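Local coordinates for protein meso-diaminopimelate dehydrogenase (Clostridium tetani, PDB 3WGQ) that catalyses the NADP(H)-dependent, reversible oxidative deamination of meso-2,6-diaminopimelate, with ammonia released at its D-amino centre, at residues K4-I9 against E30-F35; S54-Y59 against A84-T89; I34-D39 against S48-I53; E108-A113 against K300-V305; L247-F252 against E274-F279. The protein carries 6 engineered substitutions. All coordinates share one frame; numbering follows the deposited sequence.

Contact 1. Residues K4-I9 against E30-F35; sequences KIRIGI and ELEAIF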
# COMPACT_ATOMS: atom_id res chain seq x y z
N LYS B 4 -14.00 17.34 18.39
CA LYS B 4 -12.71 17.06 17.76
C LYS B 4 -11.98 15.98 18.55
O LYS B 4 -12.27 15.75 19.72
CB LYS B 4 -11.85 18.32 17.76
CG LYS B 4 -12.49 19.55 17.13
CD LYS B 4 -12.63 19.42 15.63
CE LYS B 4 -13.12 20.72 15.02
NZ LYS B 4 -13.25 20.65 13.54
N ILE B 5 -11.04 15.31 17.89
CA ILE B 5 -10.25 14.28 18.55
C ILE B 5 -9.20 15.04 19.37
O ILE B 5 -8.44 15.82 18.83
CB ILE B 5 -9.57 13.35 17.51
CG1 ILE B 5 -10.64 12.73 16.60
CG2 ILE B 5 -8.78 12.25 18.22
CD1 ILE B 5 -10.08 11.83 15.50
N ARG B 6 -9.19 14.82 20.68
CA ARG B 6 -8.25 15.52 21.55
C ARG B 6 -6.90 14.81 21.64
O ARG B 6 -6.78 13.74 22.24
CB ARG B 6 -8.85 15.68 22.95
CG ARG B 6 -10.11 16.54 22.96
CD ARG B 6 -10.82 16.43 24.29
NE ARG B 6 -11.18 15.05 24.58
CZ ARG B 6 -11.73 14.64 25.71
NH1 ARG B 6 -11.98 15.51 26.67
NH2 ARG B 6 -12.01 13.35 25.89
N ILE B 7 -5.88 15.42 21.05
CA ILE B 7 -4.56 14.81 21.03
C ILE B 7 -3.61 15.33 22.10
O ILE B 7 -3.64 16.51 22.46
CB ILE B 7 -3.88 15.00 19.65
CG1 ILE B 7 -4.78 14.44 18.54
CG2 ILE B 7 -2.51 14.32 19.64
CD1 ILE B 7 -5.09 12.95 18.66
N GLY B 8 -2.77 14.43 22.60
CA GLY B 8 -1.78 14.79 23.58
C GLY B 8 -0.44 14.29 23.06
O GLY B 8 -0.36 13.18 22.57
N ILE B 9 0.59 15.12 23.15
CA ILE B 9 1.92 14.71 22.69
C ILE B 9 2.87 14.57 23.87
O ILE B 9 2.93 15.45 24.73
CB ILE B 9 2.53 15.76 21.72
CG1 ILE B 9 1.59 16.01 20.55
CG2 ILE B 9 3.87 15.27 21.22
CD1 ILE B 9 2.12 17.04 19.55
N GLU B 30 -7.49 18.43 17.50
CA GLU B 30 -7.06 19.56 18.30
C GLU B 30 -5.99 19.10 19.29
O GLU B 30 -6.09 18.02 19.87
CB GLU B 30 -8.26 20.14 19.04
CG GLU B 30 -8.04 21.50 19.65
CD GLU B 30 -9.35 22.12 20.12
OE1 GLU B 30 -9.98 21.55 21.04
OE2 GLU B 30 -9.74 23.17 19.56
N LEU B 31 -4.96 19.92 19.45
CA LEU B 31 -3.88 19.62 20.38
C LEU B 31 -4.27 20.11 21.76
O LEU B 31 -4.51 21.30 21.96
CB LEU B 31 -2.60 20.32 19.93
CG LEU B 31 -1.39 20.19 20.85
CD1 LEU B 31 -1.05 18.72 21.06
CD2 LEU B 31 -0.21 20.94 20.25
N GLU B 32 -4.34 19.20 22.72
CA GLU B 32 -4.70 19.56 24.08
C GLU B 32 -3.48 19.99 24.88
O GLU B 32 -3.51 21.00 25.58
CB GLU B 32 -5.39 18.39 24.79
CG GLU B 32 -6.81 18.14 24.32
CD GLU B 32 -7.69 19.37 24.43
OE1 GLU B 32 -7.70 19.99 25.52
OE2 GLU B 32 -8.37 19.71 23.44
N ALA B 33 -2.40 19.22 24.79
CA ALA B 33 -1.19 19.54 25.53
C ALA B 33 0.03 18.80 25.01
O ALA B 33 -0.07 17.75 24.39
CB ALA B 33 -1.39 19.22 27.00
N ILE B 34 1.19 19.38 25.30
CA ILE B 34 2.48 18.83 24.92
C ILE B 34 3.23 18.64 26.24
O ILE B 34 3.54 19.62 26.92
CB ILE B 34 3.25 19.81 24.01
CG1 ILE B 34 2.40 20.14 22.78
CG2 ILE B 34 4.57 19.20 23.58
CD1 ILE B 34 3.01 21.20 21.88
N PHE B 35 3.49 17.39 26.59
CA PHE B 35 4.17 17.08 27.84
C PHE B 35 5.67 16.95 27.67
O PHE B 35 6.16 16.20 26.84
CB PHE B 35 3.57 15.81 28.42
CG PHE B 35 2.08 15.89 28.63
CD1 PHE B 35 1.55 16.57 29.73
CD2 PHE B 35 1.20 15.36 27.69
CE1 PHE B 35 0.18 16.71 29.89
CE2 PHE B 35 -0.18 15.49 27.85
CZ PHE B 35 -0.69 16.18 28.95
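Phe35 N donates to Ile9 O at 2.7 Å, and Glu32 N to Ile7 O at 2.8 Å; these two bonds and three more, from Ile7 N to Glu30 O, Ile9 N to Ala33 O and Glu30 N to Ile5 O, lace two parallel strands together. All five are nearly straight. Between the pairs Ile7-Leu31 and Ile9-Ile34 the second strand has one residue more, a beta bulge at Glu32-Ala33; Ala33 N is buried there without a partner.

Glu32, its CG anti to the carbonyl carbon (chi1 -73°), brings CG to 3.5 Å from Arg6 CB; a bend at chi2 lays OE2 near Arg6 CG. The charged ends stay apart, because the Arg6 guanidinium is turned to Asp64. On the face of Ile7 and Ile9, Leu31 holds CG anti to its backbone N (chi1 176°), and its CD1 reaches Ile9 CG1 at 3.8 Å, the two branched chains crossing nearly at right angles. Branched aliphatics suit this face, since helix 14-23 lies against it: Ile7 packs on Ile23 and Ile9 on Val19. Strand 5-10, helix 14-23 and strand 29-36 make a beta-alpha-beta unit, as at the start of a Rossmann fold, with strand 65-68 beside Gly8.

Contact 2. Residues S54-Y59 against A84-T89; sequences SRLELY and ASQFNT
The ring of Phe87 reaches across to the turn 54-59 and slides past Leu56 in the opposite direction, while the NE2 end of the Gln86 amide comes up to Glu57 CB. Phe87 keeps CG beside its own backbone N (chi1 -53°), and this sends the far end of the ring into the turn. There Leu56 CD2 touches Phe87 CE1 at 3.4 Å, a tight and oblique approach. Tyr59 O comes at the ring edge, near its plane, 3.3 Å from Phe87 CE2, and Leu56 O lies 3.4 Å from Phe87 CZ. The same Leu56 O takes the bond from Tyr59 N that closes the 3-10 turn.

Gln86 is stretched out beyond CG, and its NE2 lies 3.4 Å from Glu57 CB, whereas OE1 looks to Leu56 CD2 at 3.9 Å. Phe87 also touches Met66 of strand 65-68 and Val63, and Leu56 rests on Ile83 of helix 80-84 as well, so a large aromatic and a branched aliphatic suit this side; glutamine and glutamate suit the more exposed side.

No hydrogen bond spans the contact. It depends on shape, on apolar burial and probably on the weak attraction between carbonyl oxygens and the slightly positive C-H edge of the ring, an arrangement that joins two loops of what is probably the nucleotide-binding half.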
# COMPACT_ATOMS: atom_id res chain seq x y z
N SER B 54 5.12 15.80 34.83
CA SER B 54 4.66 15.39 36.16
C SER B 54 3.15 15.54 36.31
O SER B 54 2.56 14.95 37.21
CB SER B 54 5.35 16.22 37.23
OG SER B 54 5.09 17.60 37.01
N ARG B 55 2.55 16.34 35.44
CA ARG B 55 1.11 16.58 35.50
C ARG B 55 0.33 15.81 34.44
O ARG B 55 -0.83 16.12 34.19
CB ARG B 55 0.83 18.08 35.36
CG ARG B 55 1.35 18.90 36.53
CD ARG B 55 1.37 20.37 36.19
NE ARG B 55 0.04 20.94 36.03
CZ ARG B 55 -0.78 21.25 37.03
NH1 ARG B 55 -0.41 21.05 38.28
NH2 ARG B 55 -1.96 21.78 36.77
N LEU B 56 0.97 14.82 33.83
CA LEU B 56 0.30 14.02 32.79
C LEU B 56 -0.98 13.36 33.29
O LEU B 56 -2.02 13.42 32.63
CB LEU B 56 1.26 12.95 32.26
CG LEU B 56 0.72 12.07 31.14
CD1 LEU B 56 1.62 12.16 29.93
CD2 LEU B 56 0.62 10.63 31.62
N GLU B 57 -0.92 12.75 34.47
CA GLU B 57 -2.07 12.06 35.05
C GLU B 57 -3.30 12.96 35.24
O GLU B 57 -4.42 12.47 35.35
CB GLU B 57 -1.67 11.44 36.39
CG GLU B 57 -1.02 12.43 37.36
CD GLU B 57 -0.41 11.76 38.58
OE1 GLU B 57 0.08 12.49 39.48
OE2 GLU B 57 -0.42 10.51 38.65
N LEU B 58 -3.09 14.28 35.28
CA LEU B 58 -4.20 15.22 35.46
C LEU B 58 -5.01 15.41 34.18
O LEU B 58 -6.03 16.10 34.18
CB LEU B 58 -3.66 16.58 35.91
CG LEU B 58 -2.92 16.66 37.24
CD1 LEU B 58 -2.34 18.06 37.43
CD2 LEU B 58 -3.86 16.31 38.38
N TYR B 59 -4.55 14.80 33.09
CA TYR B 59 -5.23 14.94 31.80
C TYR B 59 -5.91 13.68 31.27
O TYR B 59 -6.28 13.63 30.10
CB TYR B 59 -4.22 15.45 30.75
CG TYR B 59 -3.79 16.88 30.95
CD1 TYR B 59 -2.96 17.23 32.01
CD2 TYR B 59 -4.27 17.89 30.12
CE1 TYR B 59 -2.61 18.56 32.24
CE2 TYR B 59 -3.93 19.22 30.33
CZ TYR B 59 -3.10 19.55 31.40
OH TYR B 59 -2.77 20.86 31.63
N ALA B 84 0.16 4.05 28.86
CA ALA B 84 -0.88 3.12 28.44
C ALA B 84 -1.87 2.81 29.55
O ALA B 84 -3.06 2.61 29.30
CB ALA B 84 -0.25 1.82 27.93
N SER B 85 -1.38 2.80 30.78
CA SER B 85 -2.22 2.51 31.94
C SER B 85 -3.23 3.61 32.19
O SER B 85 -4.19 3.42 32.93
CB SER B 85 -1.36 2.34 33.19
OG SER B 85 -0.77 3.58 33.56
N GLN B 86 -3.03 4.76 31.56
CA GLN B 86 -3.93 5.89 31.76
C GLN B 86 -4.52 6.48 30.50
O GLN B 86 -5.47 7.26 30.57
CB GLN B 86 -3.20 6.99 32.53
CG GLN B 86 -2.69 6.57 33.89
CD GLN B 86 -1.71 7.57 34.47
OE1 GLN B 86 -0.62 7.78 33.93
NE2 GLN B 86 -2.10 8.20 35.57
N PHE B 87 -3.96 6.13 29.34
CA PHE B 87 -4.48 6.67 28.08
C PHE B 87 -4.39 5.65 26.97
O PHE B 87 -3.70 4.64 27.09
CB PHE B 87 -3.68 7.90 27.62
CG PHE B 87 -3.56 8.99 28.64
CD1 PHE B 87 -2.69 8.85 29.73
CD2 PHE B 87 -4.29 10.17 28.51
CE1 PHE B 87 -2.56 9.87 30.66
CE2 PHE B 87 -4.15 11.20 29.44
CZ PHE B 87 -3.29 11.05 30.52
N ASN B 88 -5.08 5.93 25.87
CA ASN B 88 -5.00 5.09 24.68
C ASN B 88 -3.73 5.67 24.07
O ASN B 88 -3.57 6.88 24.04
CB ASN B 88 -6.19 5.35 23.76
CG ASN B 88 -7.49 4.82 24.32
OD1 ASN B 88 -7.61 3.63 24.63
ND2 ASN B 88 -8.47 5.69 24.44
N THR B 89 -2.83 4.83 23.59
CA THR B 89 -1.60 5.38 23.05
C THR B 89 -1.25 5.00 21.63
O THR B 89 -1.81 4.08 21.05
CB THR B 89 -0.40 4.98 23.91
OG1 THR B 89 -0.22 3.56 23.83
CG2 THR B 89 -0.63 5.38 25.37

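Contact 3. Residues I34-D39 against S48-I53; sequences IFTRRD and SKLVHI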
# COMPACT_ATOMS: atom_id res chain seq x y z
N ILE B 34 1.19 19.38 25.30
CA ILE B 34 2.48 18.83 24.92
C ILE B 34 3.23 18.64 26.24
O ILE B 34 3.54 19.62 26.92
CB ILE B 34 3.25 19.81 24.01
CG1 ILE B 34 2.40 20.14 22.78
CG2 ILE B 34 4.57 19.20 23.58
CD1 ILE B 34 3.01 21.20 21.88
N PHE B 35 3.49 17.39 26.59
CA PHE B 35 4.17 17.08 27.84
C PHE B 35 5.67 16.95 27.67
O PHE B 35 6.16 16.20 26.84
CB PHE B 35 3.57 15.81 28.42
CG PHE B 35 2.08 15.89 28.63
CD1 PHE B 35 1.55 16.57 29.73
CD2 PHE B 35 1.20 15.36 27.69
CE1 PHE B 35 0.18 16.71 29.89
CE2 PHE B 35 -0.18 15.49 27.85
CZ PHE B 35 -0.69 16.18 28.95
N THR B 36 6.41 17.71 28.47
CA THR B 36 7.87 17.70 28.41
C THR B 36 8.52 17.59 29.79
O THR B 36 7.93 17.98 30.80
CB THR B 36 8.40 18.98 27.76
OG1 THR B 36 9.82 19.01 27.88
CG2 THR B 36 7.80 20.20 28.44
N ARG B 37 9.74 17.06 29.82
CA ARG B 37 10.47 16.94 31.08
C ARG B 37 11.18 18.26 31.38
O ARG B 37 11.58 18.50 32.52
CB ARG B 37 11.49 15.80 31.00
CG ARG B 37 10.90 14.40 31.08
CD ARG B 37 11.99 13.33 31.06
NE ARG B 37 11.47 11.97 31.21
CZ ARG B 37 11.06 11.44 32.36
NH1 ARG B 37 11.10 12.15 33.48
NH2 ARG B 37 10.61 10.19 32.39
N ARG B 38 11.32 19.11 30.37
CA ARG B 38 12.00 20.41 30.51
C ARG B 38 11.30 21.33 31.52
O ARG B 38 10.12 21.18 31.80
CB ARG B 38 12.06 21.14 29.16
CG ARG B 38 12.53 20.31 27.97
CD ARG B 38 13.94 19.78 28.15
NE ARG B 38 14.56 19.51 26.85
CZ ARG B 38 15.69 18.82 26.69
NH1 ARG B 38 16.32 18.31 27.75
NH2 ARG B 38 16.19 18.64 25.48
N ASP B 39 12.05 22.30 32.03
CA ASP B 39 11.51 23.27 32.99
C ASP B 39 10.62 24.24 32.23
O ASP B 39 11.11 25.09 31.48
CB ASP B 39 12.65 24.05 33.66
CG ASP B 39 12.18 24.88 34.86
OD1 ASP B 39 11.03 25.38 34.86
OD2 ASP B 39 12.97 25.03 35.82
N SER B 48 1.30 27.94 25.16
CA SER B 48 0.19 27.56 26.02
C SER B 48 0.04 26.05 26.18
O SER B 48 -0.34 25.56 27.25
CB SER B 48 -1.12 28.13 25.46
OG SER B 48 -2.24 27.64 26.17
N LYS B 49 0.36 25.32 25.12
CA LYS B 49 0.23 23.87 25.12
C LYS B 49 1.22 23.10 26.00
O LYS B 49 0.91 22.00 26.45
CB LYS B 49 0.31 23.33 23.69
CG LYS B 49 -0.71 23.95 22.75
CD LYS B 49 -2.13 23.69 23.22
CE LYS B 49 -3.14 24.25 22.24
NZ LYS B 49 -4.53 23.98 22.69
N LEU B 50 2.40 23.66 26.24
CA LEU B 50 3.39 22.97 27.06
C LEU B 50 2.97 22.72 28.50
O LEU B 50 2.54 23.63 29.20
CB LEU B 50 4.73 23.71 27.03
CG LEU B 50 5.62 23.35 25.84
CD1 LEU B 50 6.95 24.07 25.93
CD2 LEU B 50 5.83 21.84 25.83
N VAL B 51 3.09 21.47 28.92
CA VAL B 51 2.74 21.05 30.27
C VAL B 51 3.82 20.10 30.79
O VAL B 51 4.28 19.22 30.06
CB VAL B 51 1.39 20.29 30.29
CG1 VAL B 51 1.11 19.76 31.69
CG2 VAL B 51 0.28 21.21 29.83
N HIS B 52 4.21 20.27 32.04
CA HIS B 52 5.25 19.42 32.60
C HIS B 52 4.77 17.98 32.75
O HIS B 52 3.64 17.72 33.17
CB HIS B 52 5.76 19.97 33.93
CG HIS B 52 7.05 19.36 34.37
ND1 HIS B 52 7.11 18.27 35.22
CD2 HIS B 52 8.32 19.63 34.01
CE1 HIS B 52 8.37 17.90 35.35
NE2 HIS B 52 9.13 18.71 34.63
N ILE B 53 5.63 17.05 32.37
CA ILE B 53 5.34 15.62 32.41
C ILE B 53 4.79 15.11 33.75
O ILE B 53 4.09 14.11 33.78
CB ILE B 53 6.61 14.80 32.09
CG1 ILE B 53 6.25 13.33 31.87
CG2 ILE B 53 7.63 14.95 33.22
CD1 ILE B 53 5.31 13.12 30.71
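Ile34 meets segment 48-53 with every branch of its side chain. Its CB lies 3.8 Å from Leu50 CD2; CG2, the branch anti to the backbone N, closes on the same Leu50 methyl at 3.7 Å; on the other branch CG1 and CD1 both lie 3.9 Å from Lys49 CB. Lys49 turns its ammonium end away to Leu31 O. On the other face Phe35 and Val51 lie side by side, pointing the same way, with Val51 CG1 3.7 Å from Phe35 CE1, and Ile53 CD1 presses on Phe35 CB. Beta-branched Ile34 and Val51 and the ring of Phe35 suit these apolar faces.

Strand 50-52 is the outermost on this side of the parallel Rossmann sheet, and four backbone bonds join segments 34-39 and 48-53; Val51 N to Ile34 O is 2.8 Å. Residues 37-39 follow strand 29-36 at the end where Rossmann dehydrogenases commonly hold the adenosine part of their dinucleotide.

Here the chain bends by an ST turn, for which threonine has the hydroxyl: Arg38 N donates to Thr36 OG1 at 2.9 Å. His52, with CG anti to its backbone N (chi1 -165°), fits its ring into the bend: Thr36 O lies over one face, Arg38 O sits in plane at the edge 3.2 Å from His52 CD2, and His52 NE2 makes a weak bond to Arg37 O. Its ND1 is taken by Ser54 OG, while the Arg37 guanidinium bridges to Asp75.

Contact 4. Residues E108-A113 against K300-V305; sequences EISKKA and KGAVTV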
# COMPACT_ATOMS: atom_id res chain seq x y z
N GLU B 108 -0.99 -6.37 27.88
CA GLU B 108 -1.40 -6.62 29.25
C GLU B 108 -1.82 -5.32 29.93
O GLU B 108 -2.89 -5.25 30.55
CB GLU B 108 -0.24 -7.28 30.01
CG GLU B 108 -0.49 -7.57 31.49
CD GLU B 108 -0.08 -6.41 32.40
OE1 GLU B 108 1.08 -5.95 32.30
OE2 GLU B 108 -0.91 -5.97 33.23
N ILE B 109 -1.00 -4.29 29.80
CA ILE B 109 -1.27 -3.00 30.42
C ILE B 109 -2.51 -2.29 29.89
O ILE B 109 -3.33 -1.81 30.68
CB ILE B 109 -0.08 -2.04 30.25
CG1 ILE B 109 1.17 -2.65 30.88
CG2 ILE B 109 -0.41 -0.69 30.88
CD1 ILE B 109 2.41 -1.85 30.68
N SER B 110 -2.65 -2.19 28.57
CA SER B 110 -3.80 -1.51 28.00
C SER B 110 -5.11 -2.24 28.31
O SER B 110 -6.13 -1.61 28.58
CB SER B 110 -3.63 -1.34 26.49
OG SER B 110 -3.30 -2.57 25.86
N LYS B 111 -5.08 -3.57 28.27
CA LYS B 111 -6.29 -4.35 28.57
C LYS B 111 -6.68 -4.10 30.02
O LYS B 111 -7.84 -3.80 30.32
CB LYS B 111 -6.04 -5.85 28.35
CG LYS B 111 -6.07 -6.28 26.88
CD LYS B 111 -6.03 -7.80 26.72
CE LYS B 111 -6.18 -8.20 25.25
NZ LYS B 111 -6.07 -9.67 25.02
N LYS B 112 -5.70 -4.21 30.91
CA LYS B 112 -5.92 -4.00 32.33
C LYS B 112 -6.59 -2.64 32.59
O LYS B 112 -7.53 -2.55 33.37
CB LYS B 112 -4.57 -4.08 33.06
CG LYS B 112 -4.64 -3.94 34.57
CD LYS B 112 -3.27 -4.19 35.19
CE LYS B 112 -3.31 -4.05 36.70
NZ LYS B 112 -1.98 -4.38 37.30
N ALA B 113 -6.11 -1.60 31.91
CA ALA B 113 -6.66 -0.26 32.09
C ALA B 113 -7.90 0.00 31.24
O ALA B 113 -8.49 1.08 31.31
CB ALA B 113 -5.59 0.78 31.78
N LYS B 300 -10.01 -3.06 22.99
CA LYS B 300 -9.07 -3.01 24.11
C LYS B 300 -7.79 -3.78 23.79
O LYS B 300 -7.80 -4.71 22.98
CB LYS B 300 -9.70 -3.62 25.37
CG LYS B 300 -11.10 -3.12 25.70
CD LYS B 300 -11.11 -1.64 26.03
CE LYS B 300 -12.51 -1.17 26.43
NZ LYS B 300 -12.57 0.30 26.66
N GLY B 301 -6.69 -3.39 24.42
CA GLY B 301 -5.44 -4.08 24.19
C GLY B 301 -4.54 -3.41 23.18
O GLY B 301 -4.83 -2.31 22.69
N ALA B 302 -3.45 -4.08 22.85
CA ALA B 302 -2.49 -3.56 21.89
C ALA B 302 -2.79 -4.03 20.47
O ALA B 302 -3.26 -5.15 20.26
CB ALA B 302 -1.08 -3.98 22.29
N VAL B 303 -2.52 -3.16 19.50
CA VAL B 303 -2.72 -3.47 18.09
C VAL B 303 -1.55 -2.91 17.29
O VAL B 303 -0.80 -2.07 17.79
CB VAL B 303 -4.02 -2.83 17.54
CG1 VAL B 303 -5.23 -3.54 18.12
CG2 VAL B 303 -4.06 -1.34 17.87
N THR B 304 -1.41 -3.39 16.06
CA THR B 304 -0.36 -2.91 15.17
C THR B 304 -1.04 -2.42 13.89
O THR B 304 -2.24 -2.60 13.71
CB THR B 304 0.64 -4.04 14.81
OG1 THR B 304 0.01 -4.98 13.93
CG2 THR B 304 1.12 -4.75 16.07
N VAL B 305 -0.27 -1.79 13.00
CA VAL B 305 -0.85 -1.30 11.75
C VAL B 305 -1.48 -2.44 10.95
O VAL B 305 -2.37 -2.22 10.13
CB VAL B 305 0.23 -0.62 10.87
CG1 VAL B 305 0.79 0.60 11.58
CG2 VAL B 305 1.35 -1.60 10.56
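Van der Waals contact carries most of this meeting, and Gly301 is the residue on which Ser110 and Lys111 both close. Lys111 lies with CG 3.5 Å from Gly301 CA, and its chain runs on extended. Ser110 OG sits 3.1 Å from both CA and C of Gly301, resting directly on the strand backbone. Its chi1 of 52° places OG between the backbone N and the carbonyl carbon of its own residue. The CA atoms of Lys111 and Gly301 are 4.5 Å apart, a close approach of helix to strand that glycine permits. Its positive phi of 97° is a second reason for the residue type, because at these angles a beta carbon would be jammed against Lys300 O.

Polar groups mostly look elsewhere. Ser110 OG is 3.4 Å from Ala302 N, but at a poor angle; its one proton can serve Met106 O or Asp107 O of its own helix. Ala302 N is satisfied by OD1 of Asp107, one turn before Ser110 in the helix. Lysine suits both exposed places: the methylenes of Lys111 cover Gly301 while its amine lies in a long, weak pairing with Asp107, and Lys300 turns its amine to Gly114 O.

Strand 301-303 is the last of the parallel sheet, next to strand 116-118, and helix 99-113 covers it here at 134° between the short axes; further along, Thr304 packs on Leu326 of the second subunit. Small residues and a hydroxyl satisfied within its helix therefore let helix and strand touch with no hydrogen bond between the two segments, the polar tie coming from Asp107 instead.

Contact 5. Residues L247-F252 against E274-F279; sequences LSNGGF and ESSAEF. Engineered in segment 247-252: Ser248 (natural residue Pro), Asn249 (natural residue His). Engineered in segment 274-279: Ser276 (natural residue Asn).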
# COMPACT_ATOMS: atom_id res chain seq x y z
N LEU B 247 18.17 15.23 7.39
CA LEU B 247 16.78 15.10 7.79
C LEU B 247 15.91 14.36 6.78
O LEU B 247 14.71 14.15 7.00
CB LEU B 247 16.18 16.50 8.03
CG LEU B 247 16.96 17.42 8.98
CD1 LEU B 247 16.25 18.76 9.08
CD2 LEU B 247 17.08 16.77 10.35
N SER B 248 16.52 13.94 5.68
CA SER B 248 15.79 13.23 4.63
C SER B 248 16.00 11.72 4.66
O SER B 248 16.99 11.23 5.20
CB SER B 248 16.21 13.77 3.27
OG SER B 248 15.91 15.16 3.17
N ASN B 249 15.05 10.99 4.09
CA ASN B 249 15.12 9.53 4.05
C ASN B 249 14.14 8.96 3.04
O ASN B 249 13.38 9.69 2.37
CB ASN B 249 14.83 8.93 5.44
CG ASN B 249 15.77 7.77 5.80
OD1 ASN B 249 16.07 6.91 4.96
ND2 ASN B 249 16.22 7.73 7.05
N GLY B 250 14.14 7.64 2.92
CA GLY B 250 13.27 6.98 1.99
C GLY B 250 13.52 5.49 2.05
O GLY B 250 14.21 5.00 2.95
N GLY B 251 12.98 4.78 1.07
CA GLY B 251 13.16 3.35 1.04
C GLY B 251 12.22 2.71 0.04
O GLY B 251 11.35 3.37 -0.52
N PHE B 252 12.40 1.41 -0.15
CA PHE B 252 11.61 0.64 -1.10
C PHE B 252 11.23 -0.73 -0.56
O PHE B 252 12.04 -1.38 0.10
CB PHE B 252 12.40 0.41 -2.39
CG PHE B 252 13.03 1.64 -2.97
CD1 PHE B 252 14.16 2.21 -2.38
CD2 PHE B 252 12.51 2.22 -4.11
CE1 PHE B 252 14.76 3.34 -2.93
CE2 PHE B 252 13.10 3.36 -4.66
CZ PHE B 252 14.22 3.92 -4.08
N GLU B 274 11.58 14.30 2.19
CA GLU B 274 12.49 15.42 2.37
C GLU B 274 12.71 15.59 3.87
O GLU B 274 13.79 15.97 4.32
CB GLU B 274 11.90 16.71 1.78
CG GLU B 274 12.95 17.76 1.47
CD GLU B 274 12.37 19.11 1.10
OE1 GLU B 274 11.43 19.16 0.29
OE2 GLU B 274 12.88 20.13 1.63
N SER B 275 11.67 15.28 4.65
CA SER B 275 11.73 15.38 6.10
C SER B 275 11.19 14.09 6.70
O SER B 275 9.98 13.91 6.85
CB SER B 275 10.90 16.57 6.59
OG SER B 275 10.88 16.60 8.00
N SER B 276 12.10 13.18 7.02
CA SER B 276 11.75 11.89 7.59
C SER B 276 10.89 12.03 8.86
O SER B 276 9.85 11.39 8.98
CB SER B 276 13.02 11.11 7.92
OG SER B 276 12.72 9.82 8.43
N ALA B 277 11.34 12.88 9.78
CA ALA B 277 10.64 13.10 11.04
C ALA B 277 9.21 13.60 10.90
O ALA B 277 8.30 13.10 11.57
CB ALA B 277 11.45 14.06 11.91
N GLU B 278 8.99 14.57 10.02
CA GLU B 278 7.65 15.11 9.81
C GLU B 278 6.72 14.09 9.17
O GLU B 278 5.51 14.08 9.42
CB GLU B 278 7.73 16.37 8.95
CG GLU B 278 8.22 17.60 9.70
CD GLU B 278 8.41 18.80 8.80
OE1 GLU B 278 7.56 19.01 7.92
OE2 GLU B 278 9.39 19.54 8.99
N PHE B 279 7.29 13.21 8.34
CA PHE B 279 6.48 12.19 7.69
C PHE B 279 6.03 11.19 8.75
O PHE B 279 4.87 10.80 8.81
CB PHE B 279 7.26 11.46 6.60
CG PHE B 279 6.43 10.46 5.84
CD1 PHE B 279 5.49 10.89 4.91
CD2 PHE B 279 6.56 9.10 6.08
CE1 PHE B 279 4.69 9.97 4.23
CE2 PHE B 279 5.77 8.18 5.41
CZ PHE B 279 4.83 8.61 4.48
O HOH W 1 13.93 14.18 9.73
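Leu247 O has two hydrogen-bond donors and a C-H contact: Ser276 N donates to it at 2.8 Å and 162°, a water donates at 2.8 Å, and Ser275 CA offers its C-H at 3.3 Å. The same water accepts from Ala277 N at 2.9 Å, so two amides of the first helical turn reach this carbonyl, one directly and one through solvent.

These amides open helix 276-297, whose N-cap is Ser275. Serine fits there because its short side chain can turn back: Ser275 OG takes a capping bond from Glu278 N, here weak at 3.4 Å. Carbonyl and hydroxyl together meet N-H groups that have no partner in the preceding turn, and the positive end of the helix probably strengthens the hold on Leu247 O.

Next along the chain, the engineered Ser248 points OG beside its own backbone N (chi1 -60°) and donates to Glu274 O; the modelled 2.5 Å is very short, and the exact length is doubtful. Engineered Asn249, at the start of strand 249-259, lays CB 3.8 Å from CB of engineered Ser276, whose hydroxyl has a weak bond with Trp123. The residues at the cap also meet the second subunit: Glu274 OE1 accepts from Lys264 N there, and Ser275 O from Gln265 NE2.

Contacts 1, 3 and 4 belong to the seven-stranded parallel sheet of the Rossmann-like half. Contacts 1 and 3 share strand 29-36 near one edge, their centres about 12 Å apart, and contact 4 lies at the opposite edge strand, about 26 Å from contact 3 between centres. Contact 2, its segments in the loops before strands 65-68 and 89-91, touches residues of all three. Along the chain contact 3 begins where contact 1 ends, contact 2 follows, and contact 4 joins helix 99-113 to a strand that returns after the C-terminal half. Contact 5 is nested in that excursion, about 24 to 30 Å from the other centres, where helix 276-297 leads back to strand 301-303. The late strand completes a sheet begun at the N-terminus.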